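Long-range contacts in ComZ (PDB 6QVI), which probably serves as a DNA receptor at the pilus tip during natural transformation of Thermus thermophilus, joining a pseudopilin-like domain to a beta-solenoid domain: residues 218-223 / 245-250; 225-230 / 258-263. One frame throughout, in Å; residues are numbered along the deposited sequence.

In the fold
Both contacts join successive passes of the chain, consistent with neighbouring turns of the beta-solenoid domain, and their segments alternate: strand 218-221 leads into strand 226-227, and the chain comes back past each in turn. Contact 1 is a parallel strand pair, partly buried, with a salt bridge and the polar Ser220 and Thr247 on one face and isoleucines on the other. Contact 2 is smaller and more deeply buried; it holds strand 226-227 against a loop, chiefly through two backbone hydrogen bonds, an Ile-Val pair and a half-cystine. The centres of contacts 1 and 2 lie about 12 Å apart. They touch where Asn250 meets Val260 and Lys258, and Val221 of contact 1 packs on Ile227 and Val260 of contact 2.

Contact 1: residues 218-223 / 245-250; sequences KISVGG and DITGEN
Lys218 NZ and Asp245 OD2 form a salt bridge of 2.6 Å at one end of this parallel pairing, the ammonium arriving from above the carboxylate plane. The lysine chain passes across the aspartate roughly at right angles, with Lys218 CG 3.4 Å from Asp245 CB, and bends at chi3 and chi4 (82° and 75°) bring NZ to the carboxylate. The backbone N of Arg241 donates to Asp245 OD1. An alanine in place of Lys218 would remove the ammonium and the methylenes over Asp245, and would probably leave the carboxylate less firmly placed. Behind this pair a parallel ladder joins the backbones: Ile219 N binds Asp245 O at 3.0 Å, and Thr247 N binds Ile219 O at 2.8 Å, both nearly along the C=O axis. The bond from Val221 N to Thr247 O is weak, bent to 127°. Ser220 OG lies 3.7 Å from Thr247 CG2. Asn250 N reaches Val221 O at 3.3 Å, and Val221 CG1 packs on Asn250 CB. Beyond 218-221, strand 172-176 continues the sheet. The stacked strands thus turn isoleucines toward strand 237-239 and Ser220 and Thr247 the opposite way, as in a beta-solenoid, with a charge pair at one end.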
loop_
_atom_site.group_PDB
_atom_site.type_symbol
_atom_site.label_atom_id
_atom_site.label_comp_id
_atom_site.label_asym_id
_atom_site.label_seq_id
_atom_site.Cartn_x
_atom_site.Cartn_y
_atom_site.Cartn_z
ATOM N N LYS A 218 -7.672 -9.665 19.663
ATOM C CA LYS A 218 -6.437 -10.071 20.316
ATOM C C LYS A 218 -5.657 -11.036 19.416
ATOM O O LYS A 218 -6.114 -11.411 18.337
ATOM C CB LYS A 218 -6.739 -10.694 21.676
ATOM C CG LYS A 218 -7.640 -9.848 22.553
ATOM C CD LYS A 218 -8.304 -10.695 23.602
ATOM C CE LYS A 218 -7.361 -10.888 24.741
ATOM N NZ LYS A 218 -7.298 -9.612 25.523
ATOM N N ILE A 219 -4.442 -11.383 19.840
ATOM C CA ILE A 219 -3.596 -12.355 19.161
ATOM C C ILE A 219 -2.821 -13.121 20.211
ATOM O O ILE A 219 -2.491 -12.593 21.281
ATOM C CB ILE A 219 -2.600 -11.741 18.155
ATOM C CG1 ILE A 219 -1.499 -10.962 18.876
ATOM C CG2 ILE A 219 -3.300 -10.865 17.132
ATOM C CD1 ILE A 219 -0.222 -10.903 18.104
ATOM N N SER A 220 -2.552 -14.390 19.910
ATOM C CA SER A 220 -1.771 -15.263 20.776
ATOM C C SER A 220 -0.549 -15.721 20.000
ATOM O O SER A 220 -0.624 -15.959 18.794
ATOM C CB SER A 220 -2.587 -16.475 21.260
ATOM O OG SER A 220 -2.010 -17.078 22.411
ATOM N N VAL A 221 0.581 -15.834 20.681
ATOM C CA VAL A 221 1.821 -16.210 20.026
ATOM C C VAL A 221 2.501 -17.284 20.873
ATOM O O VAL A 221 2.917 -17.020 22.014
ATOM C CB VAL A 221 2.731 -14.997 19.802
ATOM C CG1 VAL A 221 4.162 -15.438 19.597
ATOM C CG2 VAL A 221 2.243 -14.210 18.611
ATOM N N GLY A 222 2.598 -18.499 20.320
ATOM C CA GLY A 222 3.207 -19.626 20.994
ATOM C C GLY A 222 4.607 -19.920 20.478
ATOM O O GLY A 222 5.169 -19.189 19.657
ATOM N N GLY A 223 5.166 -21.029 20.966
ATOM C CA GLY A 223 6.563 -21.319 20.707
ATOM C C GLY A 223 6.852 -21.549 19.237
ATOM O O GLY A 223 6.035 -22.107 18.493
ATOM N N ASP A 245 -3.901 -6.981 24.594
ATOM C CA ASP A 245 -4.419 -7.930 23.619
ATOM C C ASP A 245 -3.324 -8.580 22.786
ATOM O O ASP A 245 -3.613 -9.174 21.743
ATOM C CB ASP A 245 -5.441 -7.239 22.703
ATOM C CG ASP A 245 -6.651 -6.694 23.475
ATOM O OD1 ASP A 245 -7.328 -5.773 22.958
ATOM O OD2 ASP A 245 -6.912 -7.177 24.598
ATOM N N ILE A 246 -2.079 -8.485 23.240
ATOM C CA ILE A 246 -0.963 -9.228 22.678
ATOM C C ILE A 246 -0.620 -10.303 23.704
ATOM O O ILE A 246 0.106 -10.045 24.658
ATOM C CB ILE A 246 0.201 -8.287 22.333
ATOM C CG1 ILE A 246 -0.313 -7.193 21.390
ATOM C CG2 ILE A 246 1.340 -9.022 21.692
ATOM C CD1 ILE A 246 0.716 -6.171 21.020
ATOM N N THR A 247 -1.244 -11.473 23.574
ATOM C CA THR A 247 -1.113 -12.640 24.437
ATOM C C THR A 247 -0.084 -13.638 23.892
ATOM O O THR A 247 0.187 -13.697 22.685
ATOM C CB THR A 247 -2.505 -13.319 24.539
ATOM O OG1 THR A 247 -3.444 -12.475 25.220
ATOM C CG2 THR A 247 -2.492 -14.713 25.159
ATOM N N GLY A 248 0.435 -14.470 24.786
ATOM C CA GLY A 248 1.208 -15.638 24.402
ATOM C C GLY A 248 2.460 -15.885 25.220
ATOM O O GLY A 248 2.983 -15.002 25.897
ATOM N N GLU A 249 2.964 -17.122 25.128
ATOM C CA GLU A 249 4.225 -17.501 25.756
ATOM C C GLU A 249 5.408 -16.692 25.266
ATOM O O GLU A 249 6.428 -16.635 25.953
ATOM C CB GLU A 249 4.510 -18.982 25.504
ATOM C CG GLU A 249 3.579 -19.940 26.233
ATOM C CD GLU A 249 3.912 -21.418 25.976
ATOM O OE1 GLU A 249 3.237 -22.281 26.581
ATOM O OE2 GLU A 249 4.820 -21.720 25.160
ATOM N N ASN A 250 5.322 -16.103 24.079
ATOM C CA ASN A 250 6.500 -15.595 23.401
ATOM C C ASN A 250 6.566 -14.070 23.332
ATOM O O ASN A 250 7.434 -13.536 22.629
ATOM C CB ASN A 250 6.539 -16.150 21.977
ATOM C CG ASN A 250 6.675 -17.667 21.915
ATOM O OD1 ASN A 250 6.444 -18.388 22.897
ATOM N ND2 ASN A 250 7.043 -18.159 20.743
#

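Contact 2: residues 225-230 / 258-263; sequences TQIGEP and KGVCTE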
loop_
_atom_site.group_PDB
_atom_site.type_symbol
_atom_site.label_atom_id
_atom_site.label_comp_id
_atom_site.label_asym_id
_atom_site.label_seq_id
_atom_site.Cartn_x
_atom_site.Cartn_y
_atom_site.Cartn_z
ATOM N N THR A 225 7.000 -19.558 16.832
ATOM C CA THR A 225 6.477 -18.493 15.995
ATOM C C THR A 225 7.522 -17.381 15.947
ATOM O O THR A 225 8.336 -17.228 16.864
ATOM C CB THR A 225 5.157 -17.988 16.577
ATOM O OG1 THR A 225 4.157 -18.988 16.381
ATOM C CG2 THR A 225 4.685 -16.693 15.915
ATOM N N GLN A 226 7.556 -16.632 14.855
ATOM C CA GLN A 226 8.641 -15.670 14.715
ATOM C C GLN A 226 8.081 -14.418 14.039
ATOM O O GLN A 226 7.839 -14.382 12.827
ATOM C CB GLN A 226 9.782 -16.326 13.949
ATOM C CG GLN A 226 11.111 -15.644 13.989
ATOM C CD GLN A 226 12.166 -16.481 13.285
ATOM O OE1 GLN A 226 11.890 -17.613 12.858
ATOM N NE2 GLN A 226 13.401 -15.982 13.256
ATOM N N ILE A 227 7.843 -13.397 14.848
ATOM C CA ILE A 227 7.435 -12.090 14.360
ATOM C C ILE A 227 8.719 -11.277 14.411
ATOM O O ILE A 227 9.122 -10.780 15.456
ATOM C CB ILE A 227 6.307 -11.491 15.191
ATOM C CG1 ILE A 227 5.035 -12.330 15.007
ATOM C CG2 ILE A 227 6.052 -10.077 14.764
ATOM C CD1 ILE A 227 3.961 -12.068 16.042
ATOM N N GLY A 228 9.410 -11.213 13.283
ATOM C CA GLY A 228 10.685 -10.547 13.217
ATOM C C GLY A 228 11.779 -11.472 13.706
ATOM O O GLY A 228 11.540 -12.519 14.316
ATOM N N GLU A 229 13.013 -11.057 13.454
ATOM C CA GLU A 229 14.198 -11.770 13.877
ATOM C C GLU A 229 15.001 -10.887 14.818
ATOM O O GLU A 229 14.930 -9.659 14.716
ATOM C CB GLU A 229 15.068 -12.171 12.681
ATOM C CG GLU A 229 14.559 -13.382 11.922
ATOM C CD GLU A 229 15.274 -13.591 10.603
ATOM O OE1 GLU A 229 15.444 -12.600 9.859
ATOM O OE2 GLU A 229 15.697 -14.740 10.328
ATOM N N PRO A 230 15.771 -11.478 15.747
ATOM C CA PRO A 230 16.607 -10.655 16.630
ATOM C C PRO A 230 17.410 -9.613 15.874
ATOM O O PRO A 230 17.466 -8.449 16.300
ATOM C CB PRO A 230 17.508 -11.705 17.291
ATOM C CG PRO A 230 16.662 -12.934 17.336
ATOM C CD PRO A 230 15.881 -12.912 16.080
ATOM N N LYS A 258 12.255 -17.651 17.535
ATOM C CA LYS A 258 11.170 -17.669 18.516
ATOM C C LYS A 258 10.757 -16.242 18.857
ATOM O O LYS A 258 11.499 -15.277 18.626
ATOM C CB LYS A 258 11.561 -18.416 19.800
ATOM C CG LYS A 258 10.358 -19.001 20.520
ATOM C CD LYS A 258 10.745 -19.516 21.891
ATOM C CE LYS A 258 10.035 -20.832 22.230
ATOM N NZ LYS A 258 8.711 -20.631 22.910
ATOM N N GLY A 259 9.527 -16.117 19.370
ATOM C CA GLY A 259 9.118 -14.910 20.088
ATOM C C GLY A 259 8.783 -13.745 19.187
ATOM O O GLY A 259 8.856 -13.818 17.952
ATOM N N VAL A 260 8.430 -12.629 19.817
ATOM C CA VAL A 260 8.120 -11.425 19.069
ATOM C C VAL A 260 9.306 -10.471 19.228
ATOM O O VAL A 260 9.667 -10.062 20.340
ATOM C CB VAL A 260 6.756 -10.824 19.465
ATOM C CG1 VAL A 260 5.663 -11.841 19.244
ATOM C CG2 VAL A 260 6.683 -10.368 20.905
ATOM N N CYS A 261 9.996 -10.216 18.115
ATOM C CA CYS A 261 11.074 -9.241 18.021
ATOM C C CYS A 261 10.473 -7.947 17.488
ATOM O O CYS A 261 10.221 -7.804 16.287
ATOM C CB CYS A 261 12.172 -9.779 17.121
ATOM S SG CYS A 261 13.034 -11.131 17.858
ATOM N N THR A 262 10.234 -6.998 18.384
ATOM C CA THR A 262 9.545 -5.804 17.951
ATOM C C THR A 262 10.210 -4.599 18.583
ATOM O O THR A 262 10.766 -4.666 19.680
ATOM C CB THR A 262 8.027 -5.840 18.266
ATOM O OG1 THR A 262 7.386 -4.683 17.697
ATOM C CG2 THR A 262 7.741 -5.899 19.782
ATOM N N GLU A 263 10.142 -3.498 17.850
ATOM C CA GLU A 263 10.550 -2.200 18.345
ATOM C C GLU A 263 9.469 -1.606 19.229
ATOM O O GLU A 263 9.736 -1.174 20.354
ATOM C CB GLU A 263 10.803 -1.282 17.157
ATOM C CG GLU A 263 11.952 -1.711 16.266
ATOM C CD GLU A 263 12.203 -0.719 15.137
ATOM O OE1 GLU A 263 13.263 -0.820 14.479
ATOM O OE2 GLU A 263 11.341 0.163 14.915
#
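Ile227 and Val260 run alongside each other in the same direction where strand 226-227 meets the loop 258-263. In Ile227, CG1 stands anti to the carbonyl carbon (chi1 -67°) and the chain extends through chi2, which carries CD1 to 3.6 Å from Val260 CG1. Val260 sets that methyl likewise anti to its own carbonyl carbon, chi1 -58°, and this wedges CG2 between the backbone N and C. The backbones bracket the pair: Ile227 N binds Gly259 O at 3.3 Å, almost straight and in the carbonyl plane, and Cys261 N binds Ile227 O at 2.9 Å, nearly along the C=O axis. Cys261 also has its SG anti to the carbonyl carbon (chi1 -70°), a turn that brings the sulfur to 3.5 Å from Pro230 N and 3.8 Å from Pro230 CD, beside the Glu229-Pro230 peptide. Its disulfide to Cys254 ties the loop to itself at this point. At the positive phi of Gly228 any CB would press on the preceding carbonyl O, and on Cys261 O across the contact. Gln226 OE1 is hydrogen-bonded to Tyr183 OH, and Thr225 OG1 to the backbone N of Gly178. Strand 226-227 runs parallel to strand 180-187 on one side; on the other, a single bridge, Ile227 to Val260, joins it to the loop, while Val221 of strand 218-221 packs against both residues.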